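Local coordinates for 1-deoxy-D-xylulose 5-phosphate reductoisomerase (Zymomonas mobilis, PDB 1R0K), which catalyses the NADPH-dependent rearrangement and reduction of 1-deoxy-D-xylulose 5-phosphate to 2-C-methyl-D-erythritol 4-phosphate, using a divalent metal ion, at residues K218-I223 / A323-A328; L308-E313 / D345-V350; V129-L134 / E366-I371. All coordinates share one frame; numbering follows the deposited sequence.

Contact 1: residues K218-I223 / A323-A328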
loop_
_atom_site.group_PDB
_atom_site.type_symbol
_atom_site.label_atom_id
_atom_site.label_comp_id
_atom_site.label_asym_id
_atom_site.label_seq_id
_atom_site.Cartn_x
_atom_site.Cartn_y
_atom_site.Cartn_z
ATOM N N LYS B 218 11.609 18.932 1.619
ATOM C CA LYS B 218 10.369 18.356 2.139
ATOM C C LYS B 218 9.233 19.360 2.107
ATOM O O LYS B 218 8.083 18.993 1.861
ATOM C CB LYS B 218 10.539 17.857 3.577
ATOM C CG LYS B 218 11.112 16.470 3.682
ATOM C CD LYS B 218 10.254 15.457 2.935
ATOM C CE LYS B 218 11.129 14.314 2.470
ATOM N NZ LYS B 218 10.400 13.281 1.713
ATOM N N GLY B 219 9.555 20.623 2.380
ATOM C CA GLY B 219 8.536 21.657 2.360
ATOM C C GLY B 219 7.987 21.812 0.954
ATOM O O GLY B 219 6.784 21.973 0.760
ATOM N N LEU B 220 8.876 21.754 -0.034
ATOM C CA LEU B 220 8.467 21.886 -1.428
ATOM C C LEU B 220 7.646 20.672 -1.847
ATOM O O LEU B 220 6.689 20.787 -2.612
ATOM C CB LEU B 220 9.698 22.039 -2.323
ATOM C CG LEU B 220 10.581 23.236 -1.953
ATOM C CD1 LEU B 220 11.822 23.251 -2.822
ATOM C CD2 LEU B 220 9.794 24.522 -2.123
ATOM N N GLU B 221 8.026 19.506 -1.339
ATOM C CA GLU B 221 7.301 18.282 -1.641
ATOM C C GLU B 221 5.880 18.372 -1.101
ATOM O O GLU B 221 4.938 17.890 -1.722
ATOM C CB GLU B 221 8.026 17.079 -1.032
ATOM C CG GLU B 221 9.209 16.623 -1.859
ATOM C CD GLU B 221 10.038 15.567 -1.162
ATOM O OE1 GLU B 221 9.463 14.773 -0.396
ATOM O OE2 GLU B 221 11.265 15.524 -1.397
ATOM N N LEU B 222 5.727 18.993 0.062
ATOM C CA LEU B 222 4.415 19.150 0.669
ATOM C C LEU B 222 3.547 20.031 -0.218
ATOM O O LEU B 222 2.362 19.757 -0.426
ATOM C CB LEU B 222 4.549 19.799 2.045
ATOM C CG LEU B 222 3.245 20.167 2.742
ATOM C CD1 LEU B 222 2.405 18.920 2.977
ATOM C CD2 LEU B 222 3.564 20.856 4.062
ATOM N N ILE B 223 4.144 21.097 -0.735
ATOM C CA ILE B 223 3.418 22.015 -1.590
ATOM C C ILE B 223 2.962 21.283 -2.842
ATOM O O ILE B 223 1.801 21.371 -3.228
ATOM C CB ILE B 223 4.295 23.226 -1.964
ATOM C CG1 ILE B 223 4.552 24.068 -0.712
ATOM C CG2 ILE B 223 3.612 24.065 -3.040
ATOM C CD1 ILE B 223 5.504 25.220 -0.928
ATOM N N ALA B 323 5.671 30.268 -4.861
ATOM C CA ALA B 323 6.641 30.674 -5.870
ATOM C C ALA B 323 7.686 31.594 -5.241
ATOM O O ALA B 323 8.882 31.482 -5.526
ATOM C CB ALA B 323 5.936 31.388 -7.031
ATOM N N VAL B 324 7.232 32.505 -4.387
ATOM C CA VAL B 324 8.140 33.440 -3.727
ATOM C C VAL B 324 9.091 32.680 -2.823
ATOM O O VAL B 324 10.289 32.949 -2.806
ATOM C CB VAL B 324 7.362 34.481 -2.882
ATOM C CG1 VAL B 324 8.328 35.339 -2.079
ATOM C CG2 VAL B 324 6.513 35.353 -3.796
ATOM N N MET B 325 8.556 31.722 -2.076
ATOM C CA MET B 325 9.384 30.925 -1.176
ATOM C C MET B 325 10.461 30.174 -1.949
ATOM O O MET B 325 11.627 30.161 -1.551
ATOM C CB MET B 325 8.524 29.919 -0.413
ATOM C CG MET B 325 9.306 29.080 0.582
ATOM S SD MET B 325 8.286 27.786 1.307
ATOM C CE MET B 325 8.418 26.532 0.049
ATOM N N ASN B 326 10.064 29.550 -3.055
ATOM C CA ASN B 326 11.002 28.788 -3.874
ATOM C C ASN B 326 12.111 29.667 -4.436
ATOM O O ASN B 326 13.290 29.320 -4.351
ATOM C CB ASN B 326 10.276 28.103 -5.030
ATOM C CG ASN B 326 11.219 27.311 -5.909
ATOM O OD1 ASN B 326 11.781 26.302 -5.481
ATOM N ND2 ASN B 326 11.406 27.770 -7.146
ATOM N N ALA B 327 11.737 30.804 -5.013
ATOM C CA ALA B 327 12.723 31.717 -5.582
ATOM C C ALA B 327 13.674 32.240 -4.510
ATOM O O ALA B 327 14.883 32.278 -4.716
ATOM C CB ALA B 327 12.027 32.883 -6.274
ATOM N N ALA B 328 13.135 32.647 -3.368
ATOM C CA ALA B 328 13.986 33.159 -2.295
ATOM C C ALA B 328 14.965 32.090 -1.824
ATOM O O ALA B 328 16.119 32.383 -1.514
ATOM C CB ALA B 328 13.138 33.642 -1.131
#
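Helix 216-229, which carries several predicted substrate-binding residues, packs against helix 321-337 through Leu220 and Ile223 on one side and Met325 and Asn326 on the other. The two segments run nearly antiparallel, at 154°, with their axes 11.5 Å apart, so side chains must bridge a wide gap. Met325 does most of the bridging. Its chain is extended through CG and SD, with CG anti to the backbone N, and then bends at chi3 (84°) to present CE to two methyl groups. Leu220 CD2 lies 3.3 Å from Met325 CE, an unusually tight approach with the two chains slanting across each other. Ile223 CD1 comes in tip to tip, also 3.3 Å from Met325 CE. Two methyls, from residues three apart on helix 216-229, thus close on the methionine methyl. Within the fold, this joins the catalytic region to the C-terminal helical bundle, where Met325 also touches Val350 and Leu354. Alongside, Leu220 CD1 meets Asn326 OD1 more loosely, at 4.0 Å, with the side chains roughly perpendicular. Farther round helix 216-229, Lys218 NZ makes a 2.7 Å salt bridge to Glu221 OE1, arriving on the syn side and 18° out of the carboxylate plane. Lys218 NZ also bridges to Glu152 OE2 and bonds to Thr174 O; Glu152 and Glu221 are both predicted to bind the divalent metal.

Contact 2: residues L308-E313 / D345-V350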
loop_
_atom_site.group_PDB
_atom_site.type_symbol
_atom_site.label_atom_id
_atom_site.label_comp_id
_atom_site.label_asym_id
_atom_site.label_seq_id
_atom_site.Cartn_x
_atom_site.Cartn_y
_atom_site.Cartn_z
ATOM N N LEU B 308 9.964 23.875 7.162
ATOM C CA LEU B 308 8.727 23.104 7.114
ATOM C C LEU B 308 7.548 24.016 7.423
ATOM O O LEU B 308 6.498 23.925 6.786
ATOM C CB LEU B 308 8.771 21.930 8.105
ATOM C CG LEU B 308 9.801 20.834 7.797
ATOM C CD1 LEU B 308 9.691 19.716 8.835
ATOM C CD2 LEU B 308 9.568 20.280 6.389
ATOM N N THR B 309 7.726 24.904 8.394
ATOM C CA THR B 309 6.664 25.836 8.758
ATOM C C THR B 309 6.418 26.845 7.641
ATOM O O THR B 309 5.271 27.180 7.334
ATOM C CB THR B 309 7.013 26.594 10.043
ATOM O OG1 THR B 309 7.177 25.655 11.113
ATOM C CG2 THR B 309 5.902 27.580 10.398
ATOM N N LEU B 310 7.500 27.328 7.034
ATOM C CA LEU B 310 7.391 28.289 5.945
ATOM C C LEU B 310 6.564 27.698 4.808
ATOM O O LEU B 310 5.694 28.367 4.246
ATOM C CB LEU B 310 8.784 28.683 5.438
ATOM C CG LEU B 310 9.648 29.478 6.425
ATOM C CD1 LEU B 310 10.957 29.878 5.761
ATOM C CD2 LEU B 310 8.882 30.719 6.892
ATOM N N ALA B 311 6.834 26.441 4.473
ATOM C CA ALA B 311 6.099 25.771 3.406
ATOM C C ALA B 311 4.618 25.720 3.769
ATOM O O ALA B 311 3.757 26.034 2.945
ATOM C CB ALA B 311 6.640 24.357 3.199
ATOM N N MET B 312 4.332 25.327 5.011
ATOM C CA MET B 312 2.958 25.240 5.506
ATOM C C MET B 312 2.231 26.578 5.395
ATOM O O MET B 312 1.111 26.645 4.887
ATOM C CB MET B 312 2.940 24.795 6.977
ATOM C CG MET B 312 3.159 23.316 7.198
ATOM S SD MET B 312 1.707 22.336 6.749
ATOM C CE MET B 312 2.252 20.677 7.253
ATOM N N GLU B 313 2.867 27.638 5.885
ATOM C CA GLU B 313 2.263 28.967 5.850
ATOM C C GLU B 313 2.068 29.446 4.414
ATOM O O GLU B 313 1.054 30.060 4.084
ATOM C CB GLU B 313 3.127 29.960 6.634
ATOM C CG GLU B 313 3.362 29.536 8.076
ATOM C CD GLU B 313 4.177 30.541 8.867
ATOM O OE1 GLU B 313 5.159 31.083 8.316
ATOM O OE2 GLU B 313 3.842 30.781 10.049
ATOM N N ASP B 345 20.688 31.018 8.180
ATOM C CA ASP B 345 20.215 32.264 7.583
ATOM C C ASP B 345 19.394 31.985 6.324
ATOM O O ASP B 345 18.643 32.846 5.860
ATOM C CB ASP B 345 21.385 33.188 7.221
ATOM C CG ASP B 345 22.087 33.759 8.436
ATOM O OD1 ASP B 345 21.399 34.118 9.411
ATOM O OD2 ASP B 345 23.330 33.866 8.410
ATOM N N ILE B 346 19.543 30.788 5.766
ATOM C CA ILE B 346 18.801 30.428 4.564
ATOM C C ILE B 346 17.304 30.558 4.809
ATOM O O ILE B 346 16.621 31.322 4.122
ATOM C CB ILE B 346 19.122 28.989 4.112
ATOM C CG1 ILE B 346 20.600 28.889 3.728
ATOM C CG2 ILE B 346 18.244 28.605 2.928
ATOM C CD1 ILE B 346 21.094 27.476 3.509
ATOM N N ALA B 347 16.792 29.821 5.790
ATOM C CA ALA B 347 15.369 29.881 6.104
ATOM C C ALA B 347 14.968 31.277 6.573
ATOM O O ALA B 347 13.825 31.692 6.385
ATOM C CB ALA B 347 15.012 28.845 7.176
ATOM N N LYS B 348 15.893 31.998 7.197
ATOM C CA LYS B 348 15.572 33.347 7.660
ATOM C C LYS B 348 15.366 34.283 6.478
ATOM O O LYS B 348 14.422 35.068 6.461
ATOM C CB LYS B 348 16.672 33.883 8.582
ATOM C CG LYS B 348 16.705 33.176 9.929
ATOM C CD LYS B 348 17.735 33.772 10.876
ATOM C CE LYS B 348 17.744 33.010 12.198
ATOM N NZ LYS B 348 18.697 33.593 13.188
ATOM N N ILE B 349 16.243 34.199 5.485
ATOM C CA ILE B 349 16.115 35.040 4.303
ATOM C C ILE B 349 14.811 34.696 3.595
ATOM O O ILE B 349 14.094 35.585 3.130
ATOM C CB ILE B 349 17.291 34.827 3.317
ATOM C CG1 ILE B 349 18.606 35.308 3.946
ATOM C CG2 ILE B 349 17.022 35.564 2.013
ATOM C CD1 ILE B 349 18.629 36.768 4.308
ATOM N N VAL B 350 14.499 33.405 3.515
ATOM C CA VAL B 350 13.268 32.992 2.852
ATOM C C VAL B 350 12.073 33.592 3.586
ATOM O O VAL B 350 11.176 34.159 2.963
ATOM C CB VAL B 350 13.138 31.449 2.803
ATOM C CG1 VAL B 350 11.767 31.052 2.273
ATOM C CG2 VAL B 350 14.225 30.873 1.897
#
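The backbones of 308-313 and 345-350 come nearest at Leu310 and Ala347, whose CA atoms are 8.1 Å apart, a spacing that one leucine side chain can fill. Both segments are helical and belong to the C-terminal helical bundle of the reductoisomerase, one on helix 307-317 and the other on helix 345-356. The contact is small, burying 106 Å² in total, and is wholly apolar in its side chains: no hydrogen bond crosses it. Leu310 supplies the reach. With CG beside the backbone N (chi1 -67°) and CD1 anti to CA (chi2 -176°), the side chain is stretched toward the opposing helix and ends on a surface built from Ala347 and Val350, three residues apart. Leu310 CD1 lies 3.5 Å from the carbonyl oxygen Ala347 O, while the Ala347 methyl stays farther off, its CB 4.4 Å from Leu310 CD1. The short alanine side chain is consistent with so near an approach to the backbone. Pro306 also touches Ala347. Around this core, Ile346 is turned to helix 321-337, packing on Asn329, Ala332 and Phe336, and on helix 307-317 Leu308 and Met312 reach Lys218 and Leu222 of helix 216-229. Val350 completes the seat for the leucine methyl, which it meets at a slant: Val350 CG1 is 3.8 Å and Val350 CB 4.0 Å from Leu310 CD1.

Contact 3: residues V129-L134 / E366-I371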
loop_
_atom_site.group_PDB
_atom_site.type_symbol
_atom_site.label_atom_id
_atom_site.label_comp_id
_atom_site.label_asym_id
_atom_site.label_seq_id
_atom_site.Cartn_x
_atom_site.Cartn_y
_atom_site.Cartn_z
ATOM N N VAL B 129 5.282 23.588 -7.557
ATOM C CA VAL B 129 5.725 24.424 -6.453
ATOM C C VAL B 129 5.430 25.888 -6.753
ATOM O O VAL B 129 4.847 26.597 -5.935
ATOM C CB VAL B 129 7.240 24.278 -6.210
ATOM C CG1 VAL B 129 7.712 25.331 -5.205
ATOM C CG2 VAL B 129 7.551 22.887 -5.692
ATOM N N SER B 130 5.822 26.331 -7.940
ATOM C CA SER B 130 5.637 27.725 -8.315
ATOM C C SER B 130 4.376 28.019 -9.123
ATOM O O SER B 130 3.787 29.090 -8.982
ATOM C CB SER B 130 6.867 28.202 -9.084
ATOM O OG SER B 130 8.045 27.968 -8.323
ATOM N N ALA B 131 3.959 27.076 -9.962
ATOM C CA ALA B 131 2.773 27.278 -10.789
ATOM C C ALA B 131 1.719 26.183 -10.611
ATOM O O ALA B 131 0.991 25.859 -11.552
ATOM C CB ALA B 131 3.183 27.366 -12.250
ATOM N N GLY B 132 1.636 25.629 -9.405
ATOM C CA GLY B 132 0.677 24.569 -9.131
ATOM C C GLY B 132 -0.761 24.829 -9.551
ATOM O O GLY B 132 -1.384 23.987 -10.208
ATOM N N GLY B 133 -1.295 25.986 -9.168
ATOM C CA GLY B 133 -2.665 26.328 -9.518
ATOM C C GLY B 133 -2.921 26.313 -11.012
ATOM O O GLY B 133 -3.888 25.712 -11.479
ATOM N N LEU B 134 -2.049 26.976 -11.763
ATOM C CA LEU B 134 -2.164 27.044 -13.213
ATOM C C LEU B 134 -2.044 25.677 -13.872
ATOM O O LEU B 134 -2.807 25.347 -14.779
ATOM C CB LEU B 134 -1.083 27.964 -13.779
ATOM C CG LEU B 134 -1.134 29.415 -13.310
ATOM C CD1 LEU B 134 0.067 30.164 -13.871
ATOM C CD2 LEU B 134 -2.432 30.059 -13.761
ATOM N N GLU B 366 3.647 33.709 -17.426
ATOM C CA GLU B 366 4.357 34.977 -17.504
ATOM C C GLU B 366 4.404 35.642 -16.127
ATOM O O GLU B 366 5.419 36.235 -15.757
ATOM C CB GLU B 366 3.688 35.902 -18.526
ATOM C CG GLU B 366 3.828 35.426 -19.970
ATOM C CD GLU B 366 3.345 33.993 -20.179
ATOM O OE1 GLU B 366 2.146 33.707 -19.942
ATOM O OE2 GLU B 366 4.173 33.146 -20.582
ATOM N N ASP B 367 3.311 35.537 -15.370
ATOM C CA ASP B 367 3.263 36.116 -14.026
ATOM C C ASP B 367 4.215 35.353 -13.099
ATOM O O ASP B 367 4.891 35.946 -12.260
ATOM C CB ASP B 367 1.848 36.052 -13.435
ATOM C CG ASP B 367 0.865 36.968 -14.148
ATOM O OD1 ASP B 367 1.298 37.960 -14.763
ATOM O OD2 ASP B 367 -0.349 36.701 -14.073
ATOM N N VAL B 368 4.256 34.033 -13.251
ATOM C CA VAL B 368 5.129 33.208 -12.425
ATOM C C VAL B 368 6.589 33.624 -12.617
ATOM O O VAL B 368 7.310 33.840 -11.644
ATOM C CB VAL B 368 4.964 31.714 -12.767
ATOM C CG1 VAL B 368 5.958 30.870 -11.963
ATOM C CG2 VAL B 368 3.533 31.274 -12.465
ATOM N N PHE B 369 7.017 33.745 -13.870
ATOM C CA PHE B 369 8.385 34.148 -14.164
ATOM C C PHE B 369 8.685 35.503 -13.532
ATOM O O PHE B 369 9.761 35.713 -12.971
ATOM C CB PHE B 369 8.593 34.240 -15.672
ATOM C CG PHE B 369 8.521 32.919 -16.372
ATOM C CD1 PHE B 369 7.807 32.785 -17.557
ATOM C CD2 PHE B 369 9.183 31.810 -15.859
ATOM C CE1 PHE B 369 7.756 31.564 -18.221
ATOM C CE2 PHE B 369 9.137 30.588 -16.515
ATOM C CZ PHE B 369 8.422 30.466 -17.698
ATOM N N ALA B 370 7.731 36.424 -13.624
ATOM C CA ALA B 370 7.915 37.755 -13.056
ATOM C C ALA B 370 8.057 37.665 -11.537
ATOM O O ALA B 370 8.906 38.325 -10.942
ATOM C CB ALA B 370 6.735 38.655 -13.429
ATOM N N ILE B 371 7.220 36.847 -10.916
ATOM C CA ILE B 371 7.263 36.668 -9.471
ATOM C C ILE B 371 8.589 36.035 -9.068
ATOM O O ILE B 371 9.210 36.453 -8.101
ATOM C CB ILE B 371 6.115 35.765 -9.001
ATOM C CG1 ILE B 371 4.787 36.482 -9.228
ATOM C CG2 ILE B 371 6.302 35.385 -7.535
ATOM C CD1 ILE B 371 3.581 35.629 -8.957
#
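No ring or side-chain carboxylate takes part where Ser130, Ala131 and Leu134 meet Val368; the flat group that Val368 does approach is the peptide after Ser130, whose atom O lies 4.1 Å from Val368 CG1. The valine divides its two methyls between different neighbours. CG1, anti to the backbone N (chi1 176°), rests 4.0 Å from Ser130 CB. CG2 has two partners: Ala131 CB and Leu134 CD1 each lie 3.9 Å from Val368 CG2. The leucine and valine side chains run alongside each other in opposite directions. Ala131 occupies the N-cap position of helix 132-142, so Val368 straddles the turn at which that helix begins. Shortening Val368 to an alanine would remove both methyls and is likely to open a gap against Ser130 CB, Ala131 CB and Leu134 CD1. Val368 also packs on Leu107 of helix 107-115, and Glu366 OE2 forms a salt bridge to Lys108 NZ. The start of helix 365-385 thus lies against helices 107-115 and 132-142 of the NADPH-binding Rossmann-type domain, the latter in the connection from strand 119-122 to strand 145-148 of the parallel sheet, with Ser130 also touching Ala323 and Asn326 of helix 321-337.

In the fold
From the N terminus, the chain first reaches 129-134, between strands 119-122 and 145-148 of the parallel sheet, then 218-223 on helix 216-229, and 308-313 in the C-terminal region. The partners return in the same block of helices: 323-328 closes the loop of contact 1, 345-350 that of contact 2, and 366-371 that of contact 3 last. Contacts 1 and 2 therefore cross, their segments alternating, while contact 3 spans both. Contacts 1 and 2 touch, with centres 9 Å apart, and contact 3 meets contact 1 through Ser130 and Asn326 but not contact 2. Contact 3 ties the Rossmann-type domain, and contact 1 helix 216-229, to the C-terminal bundle; contact 2 joins two helices within it.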